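Local structure of serine-rich secreted cell wall anchored (LPXTG-motif ) protein (Lactobacillus reuteri ATCC 53608, 5NXK) at residues N6-E9 and L10-A13; L63-G67 and G68-I72; L275-T279 and G280-R284. The protein probably acts as a cell-wall-anchored adhesin, its beta-solenoid domain helping Lactobacillus reuteri to attach in its gut host. One frame throughout, in Å; residues are numbered along the deposited sequence.

In the fold
The chain winds into an elongated beta-solenoid, and the three contacts follow one another along it. Interaction 1 (residues 6-13) is the first turns of the short helix at the N-terminal end, where it lies over the first coil. Interaction 2 (residues 63-72) is a corner further on, between two strands; its centre lies about 21 Å from that of interaction 1, and both lie in the part of the chain related to pectate lyase-like adhesive domains. Interaction 3 (residues 275-284) is another corner, near the C-terminal end, beyond the chain's centre. Its centre is about 45 Å from that of interaction 1 and about 38 Å from that of interaction 2; none touches another.

Interaction 1. Residues N6-E9 and L10-A13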
loop_
_atom_site.group_PDB
_atom_site.type_symbol
_atom_site.label_atom_id
_atom_site.label_comp_id
_atom_site.label_asym_id
_atom_site.label_seq_id
_atom_site.Cartn_x
_atom_site.Cartn_y
_atom_site.Cartn_z
ATOM N N ASN A 6 -23.170 -10.548 -6.381
ATOM C CA ASN A 6 -22.517 -10.625 -7.685
ATOM C C ASN A 6 -22.040 -9.269 -8.175
ATOM O O ASN A 6 -22.230 -8.262 -7.500
ATOM C CB ASN A 6 -23.458 -11.262 -8.717
ATOM C CG ASN A 6 -24.739 -10.472 -8.902
ATOM O OD1 ASN A 6 -24.723 -9.242 -8.997
ATOM N ND2 ASN A 6 -25.864 -11.176 -8.935
ATOM N N GLU A 7 -21.421 -9.257 -9.355
ATOM C CA GLU A 7 -20.802 -8.047 -9.878
ATOM C C GLU A 7 -21.798 -6.903 -10.020
ATOM O O GLU A 7 -21.525 -5.789 -9.586
ATOM C CB GLU A 7 -20.121 -8.332 -11.221
ATOM C CG GLU A 7 -19.577 -7.082 -11.904
ATOM C CD GLU A 7 -18.573 -7.396 -13.010
ATOM O OE1 GLU A 7 -18.526 -8.555 -13.485
ATOM O OE2 GLU A 7 -17.802 -6.483 -13.382
ATOM N N GLU A 8 -22.954 -7.173 -10.620
ATOM C CA GLU A 8 -23.939 -6.118 -10.854
ATOM C C GLU A 8 -24.484 -5.549 -9.544
ATOM O O GLU A 8 -24.668 -4.333 -9.422
ATOM C CB GLU A 8 -25.095 -6.639 -11.715
ATOM C CG GLU A 8 -24.755 -6.818 -13.188
ATOM C CD GLU A 8 -24.089 -5.593 -13.806
ATOM O OE1 GLU A 8 -24.654 -4.481 -13.708
ATOM O OE2 GLU A 8 -22.995 -5.746 -14.398
ATOM N N GLU A 9 -24.727 -6.410 -8.556
ATOM C CA GLU A 9 -25.211 -5.911 -7.266
ATOM C C GLU A 9 -24.123 -5.110 -6.535
ATOM O O GLU A 9 -24.405 -4.068 -5.924
ATOM C CB GLU A 9 -25.699 -7.070 -6.387
ATOM C CG GLU A 9 -26.970 -7.754 -6.904
ATOM C CD GLU A 9 -27.351 -9.026 -6.141
ATOM O OE1 GLU A 9 -26.614 -9.446 -5.226
ATOM O OE2 GLU A 9 -28.412 -9.608 -6.460
ATOM N N LEU A 10 -22.880 -5.578 -6.608
ATOM C CA LEU A 10 -21.793 -4.847 -5.957
ATOM C C LEU A 10 -21.615 -3.479 -6.614
ATOM O O LEU A 10 -21.446 -2.463 -5.937
ATOM C CB LEU A 10 -20.483 -5.632 -6.010
ATOM C CG LEU A 10 -19.302 -4.964 -5.294
ATOM C CD1 LEU A 10 -19.638 -4.707 -3.816
ATOM C CD2 LEU A 10 -18.044 -5.817 -5.423
ATOM N N LYS A 11 -21.635 -3.471 -7.942
ATOM C CA LYS A 11 -21.517 -2.251 -8.720
ATOM C C LYS A 11 -22.625 -1.280 -8.360
ATOM O O LYS A 11 -22.371 -0.090 -8.134
ATOM C CB LYS A 11 -21.548 -2.559 -10.216
ATOM C CG LYS A 11 -21.546 -1.311 -11.084
ATOM C CD LYS A 11 -21.567 -1.648 -12.571
ATOM C CE LYS A 11 -21.699 -0.381 -13.409
ATOM N NZ LYS A 11 -21.820 -0.671 -14.865
ATOM N N ALA A 12 -23.853 -1.786 -8.305
ATOM C CA ALA A 12 -24.992 -0.934 -7.987
ATOM C C ALA A 12 -24.841 -0.331 -6.589
ATOM O O ALA A 12 -25.043 0.865 -6.408
ATOM C CB ALA A 12 -26.302 -1.727 -8.097
ATOM N N ALA A 13 -24.429 -1.142 -5.621
ATOM C CA ALA A 13 -24.286 -0.658 -4.249
ATOM C C ALA A 13 -23.172 0.390 -4.128
ATOM O O ALA A 13 -23.331 1.411 -3.451
ATOM C CB ALA A 13 -24.014 -1.815 -3.315
#
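Lys11 N donates to Glu7 O at 2.8 Å, the shortest of four backbone bonds that wind residues 6-13 into the opening turns of an alpha-helix. Each joins a carbonyl to the amide four residues on: Leu10 N reaches Asn6 O at 2.9 Å, and Ala12 and Ala13 bond in the same way to Glu8 and Glu9. The helix sits over the N-terminal end of the beta-solenoid, the place where parallel beta-helices of the pectate lyase type are commonly capped.

Asn6 is the N-cap. Its CG lies between the backbone N and the carbonyl carbon (chi1 60°), which folds the short amide back over the first turn. There OD1 accepts from Glu9 N at 2.9 Å, the donor standing nearly in line with the side-chain C=O (C=O...N 167°). An amide that no earlier carbonyl can serve is thus satisfied, a task for which the short asparagine side chain is well suited.

Three glutamates follow, and negative charge in a first turn probably interacts favourably with the helix dipole. Glu7 does more, both its carboxylate oxygens accepting from consecutive backbone amides, those of Asn31 and Asn32. Glu9 OE1 turns back instead to Ser5 N. Leu10 is the apolar plug: with CG anti to the backbone N (chi1 -177°), its branches run down onto Val4, Ile22, Ile28, Leu30 and Ile34 and close the end of the core. Ala13, almost one turn on, is small enough to let the helix lie close against Val4 and Ile22. Lys11 stretches fully extended past Glu8; its CD comes 4.3 Å from Glu8 OE1, while Lys11 NZ stays 4.9 Å from Glu8 OE1, probably a weak attraction of opposite charges, with no salt bridge formed.

Interaction 2. Residues L63-G67 and G68-I72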
loop_
_atom_site.group_PDB
_atom_site.type_symbol
_atom_site.label_atom_id
_atom_site.label_comp_id
_atom_site.label_asym_id
_atom_site.label_seq_id
_atom_site.Cartn_x
_atom_site.Cartn_y
_atom_site.Cartn_z
ATOM N N LEU A 63 -11.503 4.739 -7.434
ATOM C CA LEU A 63 -11.948 5.970 -6.784
ATOM C C LEU A 63 -11.571 7.093 -7.733
ATOM O O LEU A 63 -10.408 7.211 -8.126
ATOM C CB LEU A 63 -11.279 6.150 -5.419
ATOM C CG LEU A 63 -11.330 4.939 -4.471
ATOM C CD1 LEU A 63 -10.696 5.260 -3.113
ATOM C CD2 LEU A 63 -12.751 4.420 -4.293
ATOM N N ASN A 64 -12.541 7.897 -8.149
ATOM C CA ASN A 64 -12.262 8.863 -9.204
ATOM C C ASN A 64 -13.075 10.155 -9.113
ATOM O O ASN A 64 -13.539 10.665 -10.133
ATOM C CB ASN A 64 -12.482 8.191 -10.566
ATOM C CG ASN A 64 -11.610 8.782 -11.664
ATOM O OD1 ASN A 64 -10.842 9.721 -11.439
ATOM N ND2 ASN A 64 -11.705 8.209 -12.859
ATOM N N ASN A 65 -13.251 10.681 -7.901
ATOM C CA ASN A 65 -13.890 11.989 -7.747
ATOM C C ASN A 65 -13.115 13.036 -8.524
ATOM O O ASN A 65 -11.882 13.037 -8.535
ATOM C CB ASN A 65 -13.995 12.378 -6.273
ATOM C CG ASN A 65 -15.181 11.731 -5.592
ATOM O OD1 ASN A 65 -16.159 11.382 -6.249
ATOM N ND2 ASN A 65 -15.110 11.574 -4.276
ATOM N N ARG A 66 -13.841 13.947 -9.161
ATOM C CA ARG A 66 -13.190 14.964 -9.972
ATOM C C ARG A 66 -12.943 16.216 -9.141
ATOM O O ARG A 66 -11.987 16.963 -9.391
ATOM C CB ARG A 66 -14.037 15.260 -11.211
ATOM C CG ARG A 66 -13.399 16.179 -12.238
ATOM C CD ARG A 66 -14.443 16.835 -13.097
ATOM N NE ARG A 66 -14.101 18.218 -13.453
ATOM C CZ ARG A 66 -14.281 19.283 -12.673
ATOM N NH1 ARG A 66 -14.725 19.108 -11.446
ATOM N NH2 ARG A 66 -13.902 20.497 -13.078
ATOM N N GLY A 67 -13.794 16.416 -8.136
ATOM C CA GLY A 67 -13.709 17.563 -7.256
ATOM C C GLY A 67 -12.663 17.406 -6.164
ATOM O O GLY A 67 -12.625 16.394 -5.465
ATOM N N GLY A 68 -11.838 18.436 -6.000
ATOM C CA GLY A 68 -10.819 18.486 -4.964
ATOM C C GLY A 68 -11.275 18.349 -3.520
ATOM O O GLY A 68 -10.503 17.922 -2.666
ATOM N N SER A 69 -12.511 18.726 -3.218
ATOM C CA SER A 69 -12.921 18.705 -1.815
ATOM C C SER A 69 -13.756 17.486 -1.411
ATOM O O SER A 69 -14.111 17.337 -0.245
ATOM C CB SER A 69 -13.691 19.987 -1.500
ATOM O OG SER A 69 -14.876 20.050 -2.273
ATOM N N ALA A 70 -14.068 16.620 -2.366
ATOM C CA ALA A 70 -14.776 15.384 -2.052
ATOM C C ALA A 70 -13.803 14.380 -1.441
ATOM O O ALA A 70 -12.661 14.267 -1.894
ATOM C CB ALA A 70 -15.441 14.810 -3.290
ATOM N N LYS A 71 -14.263 13.651 -0.430
ATOM C CA LYS A 71 -13.440 12.664 0.271
ATOM C C LYS A 71 -14.072 11.275 0.225
ATOM O O LYS A 71 -15.239 11.111 0.582
ATOM C CB LYS A 71 -13.247 13.109 1.723
ATOM C CG LYS A 71 -12.663 12.073 2.668
ATOM C CD LYS A 71 -12.394 12.721 4.030
ATOM C CE LYS A 71 -12.098 11.699 5.117
ATOM N NZ LYS A 71 -11.001 10.776 4.751
ATOM N N ILE A 72 -13.307 10.272 -0.205
ATOM C CA ILE A 72 -13.797 8.888 -0.129
ATOM C C ILE A 72 -13.051 8.087 0.912
ATOM O O ILE A 72 -11.826 7.989 0.873
ATOM C CB ILE A 72 -13.683 8.137 -1.471
ATOM C CG1 ILE A 72 -14.680 8.681 -2.491
ATOM C CG2 ILE A 72 -13.975 6.645 -1.292
ATOM C CD1 ILE A 72 -14.356 8.248 -3.906
HETATM O O HOH W 1 -12.338 11.531 -3.150
HETATM O O HOH W 2 -11.841 14.118 -4.801
#
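Gly68 follows Gly67 in a type I beta turn that runs from Gly67 to Ala70 and reverses the chain. Its backbone angles are those usual for the first corner of such a turn and demand nothing special of glycine. Ser69 takes the third position of the turn, its CB directed away from residues 63-67, as befits a small polar residue on an exposed tip.

Ala70 closes the turn with a weak bond, Ala70 N to Gly67 O at 3.4 Å. Its CB points back across the corner and lies 3.4 Å from Asn65 ND2, the small methyl fitting close beside the amide. Asn65 has its CB directed inward, and with CG anti to the carbonyl carbon (chi1 -81°) the amide comes to lie beside Ala70 and Ile72. Though buried, its ND2 is satisfied: it donates to Gly39 O of the preceding coil and, at 3.0 Å, to a water that also lies 3.0 Å from Ala70 O. Asparagine suits this place since one compact amide can tie the corner to its neighbour.

The chain is here turning from strand 61-63 of one parallel sheet into strand 71-77 of another, a corner of the parallel beta-helix in which successive coils stack. Lys71 has its CB directed away from residues 63-67, while its backbone N donates to Asn40 OD1.

Ile72 turns inward again and fills the interior. Its two branches part: CG1 leads to CD1, which passes Asn65, and both carbons lie near that amide, CG1 at 3.4 Å from Asn65 ND2. CG2, anti to the backbone N, goes the other way and meets Leu63 CD2 at 3.9 Å, the two branched chains crossing obliquely. Both Leu63 and Ile72 also rest on Ile36 of the coil before and on Ser94 of the coil after.

Interaction 3. Residues L275-T279 and G280-R284; sequences LEVIT and GSNFR
Apolar contact joins Leu275 to Phe283, whose side chains cross at about a right angle. The leucine leads with one methyl: CD1 comes to 3.5 Å from Phe283 CZ and meets CE1 of the same ring as closely. Deeper in the bend, Val277 presents both branches to the returning chain. Its CG2 sits 3.8 Å from Gly280 O, and its CG1 lies 4.0 Å from Asn282 ND2, so a short beta-branched side chain fills the inside of the curve.

The backbone at the tip favours glycine. Gly280 adopts phi -112° and psi -133°, a combination that residues with a side chain seldom take. The chain thereby passes from strand 272-277 to strand 283-285, a corner of the parallel beta-helix where one sheet gives way to the next.

No hydrogen bond links the two sides of this corner; the polar groups pair with neighbouring coils. Asn282 swings its amide inward, CG anti to the carbonyl carbon (chi1 -55°). Its ND2 passes 3.4 Å from Leu275 O, at an angle too poor for a bond, and instead donates to Asn249 OD1 in the preceding coil and to Ile302 O in the following one. This asparagine-to-asparagine step recalls the ladders of other beta-helices. Asn249 ND2 in turn donates to Glu276 O.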
loop_
_atom_site.group_PDB
_atom_site.type_symbol
_atom_site.label_atom_id
_atom_site.label_comp_id
_atom_site.label_asym_id
_atom_site.label_seq_id
_atom_site.Cartn_x
_atom_site.Cartn_y
_atom_site.Cartn_z
ATOM N N LEU A 275 16.486 -5.765 10.592
ATOM C CA LEU A 275 16.571 -5.403 9.183
ATOM C C LEU A 275 17.754 -6.093 8.550
ATOM O O LEU A 275 18.829 -6.150 9.150
ATOM C CB LEU A 275 16.713 -3.886 9.022
ATOM C CG LEU A 275 15.672 -3.004 9.701
ATOM C CD1 LEU A 275 16.038 -1.543 9.477
ATOM C CD2 LEU A 275 14.266 -3.294 9.198
ATOM N N GLU A 276 17.573 -6.584 7.329
ATOM C CA GLU A 276 18.649 -7.286 6.649
ATOM C C GLU A 276 18.671 -6.947 5.164
ATOM O O GLU A 276 17.627 -6.909 4.537
ATOM C CB GLU A 276 18.506 -8.802 6.838
ATOM C CG GLU A 276 19.644 -9.594 6.207
ATOM C CD GLU A 276 19.704 -11.031 6.693
ATOM O OE1 GLU A 276 19.058 -11.350 7.721
ATOM O OE2 GLU A 276 20.412 -11.835 6.051
ATOM N N VAL A 277 19.855 -6.673 4.615
ATOM C CA VAL A 277 20.010 -6.480 3.168
ATOM C C VAL A 277 21.225 -7.258 2.658
ATOM O O VAL A 277 21.983 -7.810 3.444
ATOM C CB VAL A 277 20.181 -4.986 2.784
ATOM C CG1 VAL A 277 18.930 -4.154 3.172
ATOM C CG2 VAL A 277 21.448 -4.408 3.401
ATOM N N ILE A 278 21.440 -7.256 1.346
ATOM C CA ILE A 278 22.590 -7.940 0.778
ATOM C C ILE A 278 23.626 -6.943 0.253
ATOM O O ILE A 278 24.771 -6.962 0.697
ATOM C CB ILE A 278 22.188 -8.899 -0.363
ATOM C CG1 ILE A 278 21.124 -9.889 0.115
ATOM C CG2 ILE A 278 23.403 -9.664 -0.886
ATOM C CD1 ILE A 278 20.706 -10.894 -0.943
ATOM N N THR A 279 23.233 -6.061 -0.666
ATOM C CA THR A 279 24.222 -5.227 -1.353
ATOM C C THR A 279 24.149 -3.733 -1.037
ATOM O O THR A 279 25.076 -2.991 -1.370
ATOM C CB THR A 279 24.117 -5.380 -2.894
ATOM O OG1 THR A 279 22.817 -4.980 -3.335
ATOM C CG2 THR A 279 24.374 -6.831 -3.332
ATOM N N GLY A 280 23.082 -3.276 -0.384
ATOM C CA GLY A 280 22.967 -1.844 -0.121
ATOM C C GLY A 280 23.082 -1.456 1.348
ATOM O O GLY A 280 23.977 -1.922 2.052
ATOM N N SER A 281 22.171 -0.609 1.817
ATOM C CA SER A 281 22.205 -0.147 3.203
ATOM C C SER A 281 20.825 -0.369 3.776
ATOM O O SER A 281 19.844 -0.260 3.055
ATOM C CB SER A 281 22.580 1.338 3.298
ATOM O OG SER A 281 23.738 1.638 2.542
ATOM N N ASN A 282 20.733 -0.691 5.057
ATOM C CA ASN A 282 19.420 -0.892 5.664
ATOM C C ASN A 282 18.576 0.388 5.576
ATOM O O ASN A 282 17.425 0.358 5.132
ATOM C CB ASN A 282 19.575 -1.340 7.117
ATOM C CG ASN A 282 20.457 -2.572 7.241
ATOM O OD1 ASN A 282 21.652 -2.470 7.528
ATOM N ND2 ASN A 282 19.882 -3.734 7.000
ATOM N N PHE A 283 19.154 1.512 5.996
ATOM C CA PHE A 283 18.516 2.815 5.783
ATOM C C PHE A 283 19.400 3.556 4.779
ATOM O O PHE A 283 20.525 3.943 5.099
ATOM C CB PHE A 283 18.383 3.623 7.090
ATOM C CG PHE A 283 17.468 3.001 8.124
ATOM C CD1 PHE A 283 16.263 2.415 7.762
ATOM C CD2 PHE A 283 17.809 3.034 9.473
ATOM C CE1 PHE A 283 15.425 1.870 8.729
ATOM C CE2 PHE A 283 16.971 2.493 10.440
ATOM C CZ PHE A 283 15.786 1.911 10.075
ATOM N N ARG A 284 18.911 3.714 3.558
ATOM C CA ARG A 284 19.711 4.316 2.499
ATOM C C ARG A 284 19.195 5.707 2.221
ATOM O O ARG A 284 18.088 5.863 1.698
ATOM C CB ARG A 284 19.646 3.485 1.217
ATOM C CG ARG A 284 20.386 4.085 0.014
ATOM C CD ARG A 284 21.893 4.190 0.238
ATOM N NE ARG A 284 22.573 4.767 -0.926
ATOM C CZ ARG A 284 23.640 5.562 -0.877
ATOM N NH1 ARG A 284 24.201 5.878 0.288
ATOM N NH2 ARG A 284 24.166 6.025 -2.006
#